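SusD superfamily protein (Bacteroides fragilis, PDB 3L22) probably helps to bind sugars at the bacterial outer membrane as a member of the SusD family, and carries zinc ions. Local coordinates at residues A[64-67]-A[68-71]. Sequence-based numbering, arbitrary orientation.
Sequences VTLF and NTYN
A single-turn alpha-helix, residues 67-70, is built here on the N-cap residue Leu66, whose carbonyl opens the helical bonding and ties the loop after strand 56-58 to the turn that follows. Leu66 O receives Tyr70 N at 3.1 Å in a nearly straight bond (N-H...O 166°), the i to i+4 link that defines the helix; Thr69 N also reaches this oxygen, though its N-H points well off the line to the oxygen, leaving that bond weak. One residue on, Asn71 N closes the second i to i+4 bond on Phe67 O at 3.0 Å. The same i, i+4 spacing brings the side chains of Phe67 and Asn71 together. With CG anti to the backbone N (chi1 -163°), the Phe67 ring sits where Asn71 can direct ND2 over one face, its amide plane standing steeply (72°) to the ring. On the other flank, Leu66 and Thr69 run side by side, CD2 lying 4.0 Å from OG1, while that hydroxyl is hydrogen-bonded to Glu80 of helix 79-103. Leu66 itself packs against Leu47 of helix 44-52. Over the Phe67 ring, Asn71 ND2 stands nearer the rim than the centre, 3.1 Å from CE2 and 3.3 Å from CZ.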
loop_
_atom_site.group_PDB
_atom_site.type_symbol
_atom_site.label_atom_id
_atom_site.label_comp_id
_atom_site.label_asym_id
_atom_site.label_seq_id
_atom_site.Cartn_x
_atom_site.Cartn_y
_atom_site.Cartn_z
ATOM N N VAL A 64 -14.397 -9.563 -13.459
ATOM C CA VAL A 64 -15.030 -8.812 -12.359
ATOM C C VAL A 64 -14.242 -8.955 -11.058
ATOM O O VAL A 64 -14.222 -8.032 -10.251
ATOM C CB VAL A 64 -16.548 -9.213 -12.154
ATOM C CG1 VAL A 64 -17.186 -8.433 -10.988
ATOM C CG2 VAL A 64 -17.385 -9.016 -13.477
ATOM N N THR A 65 -13.546 -10.080 -10.855
ATOM C CA THR A 65 -12.764 -10.262 -9.629
ATOM C C THR A 65 -11.241 -10.314 -9.894
ATOM O O THR A 65 -10.544 -11.170 -9.385
ATOM C CB THR A 65 -13.277 -11.460 -8.821
ATOM O OG1 THR A 65 -13.229 -12.629 -9.629
ATOM C CG2 THR A 65 -14.722 -11.212 -8.345
ATOM N N LEU A 66 -10.749 -9.351 -10.668
ATOM C CA LEU A 66 -9.303 -9.000 -10.776
ATOM C C LEU A 66 -8.441 -10.021 -11.570
ATOM O O LEU A 66 -7.212 -9.966 -11.544
ATOM C CB LEU A 66 -8.692 -8.683 -9.386
ATOM C CG LEU A 66 -9.282 -7.477 -8.617
ATOM C CD1 LEU A 66 -8.628 -7.271 -7.238
ATOM C CD2 LEU A 66 -9.152 -6.150 -9.455
ATOM N N PHE A 67 -9.079 -10.923 -12.310
ATOM C CA PHE A 67 -8.322 -11.904 -13.058
ATOM C C PHE A 67 -7.337 -11.287 -14.034
ATOM O O PHE A 67 -6.225 -11.783 -14.159
ATOM C CB PHE A 67 -9.274 -12.831 -13.812
ATOM C CG PHE A 67 -8.663 -14.094 -14.285
ATOM C CD1 PHE A 67 -8.082 -14.986 -13.389
ATOM C CD2 PHE A 67 -8.740 -14.445 -15.632
ATOM C CE1 PHE A 67 -7.549 -16.213 -13.835
ATOM C CE2 PHE A 67 -8.220 -15.665 -16.091
ATOM C CZ PHE A 67 -7.615 -16.546 -15.188
ATOM N N ASN A 68 -7.742 -10.225 -14.721
ATOM C CA ASN A 68 -6.831 -9.539 -15.642
ATOM C C ASN A 68 -5.656 -8.841 -14.939
ATOM O O ASN A 68 -4.576 -8.723 -15.525
ATOM C CB ASN A 68 -7.556 -8.526 -16.537
ATOM C CG ASN A 68 -7.954 -9.101 -17.887
ATOM O OD1 ASN A 68 -7.529 -10.191 -18.281
ATOM N ND2 ASN A 68 -8.774 -8.349 -18.618
ATOM N N THR A 69 -5.850 -8.402 -13.702
ATOM C CA THR A 69 -4.738 -7.853 -12.941
ATOM C C THR A 69 -3.730 -8.936 -12.644
ATOM O O THR A 69 -2.529 -8.737 -12.863
ATOM C CB THR A 69 -5.190 -7.191 -11.643
ATOM O OG1 THR A 69 -6.020 -6.087 -11.974
ATOM C CG2 THR A 69 -3.955 -6.717 -10.819
ATOM N N TYR A 70 -4.204 -10.089 -12.169
ATOM C CA TYR A 70 -3.312 -11.200 -11.825
ATOM C C TYR A 70 -2.498 -11.669 -13.035
ATOM O O TYR A 70 -1.298 -11.916 -12.940
ATOM C CB TYR A 70 -4.068 -12.402 -11.242
ATOM C CG TYR A 70 -3.084 -13.555 -10.973
ATOM C CD1 TYR A 70 -2.203 -13.505 -9.880
ATOM C CD2 TYR A 70 -3.009 -14.662 -11.823
ATOM C CE1 TYR A 70 -1.256 -14.515 -9.661
ATOM C CE2 TYR A 70 -2.074 -15.689 -11.604
ATOM C CZ TYR A 70 -1.199 -15.606 -10.528
ATOM O OH TYR A 70 -0.281 -16.606 -10.315
ATOM N N ASN A 71 -3.189 -11.780 -14.162
ATOM C CA ASN A 71 -2.592 -12.220 -15.419
ATOM C C ASN A 71 -1.805 -11.147 -16.152
ATOM O O ASN A 71 -1.307 -11.390 -17.253
ATOM C CB ASN A 71 -3.690 -12.764 -16.324
ATOM C CG ASN A 71 -4.181 -14.117 -15.899
ATOM O OD1 ASN A 71 -3.475 -14.888 -15.238
ATOM N ND2 ASN A 71 -5.399 -14.451 -16.334
#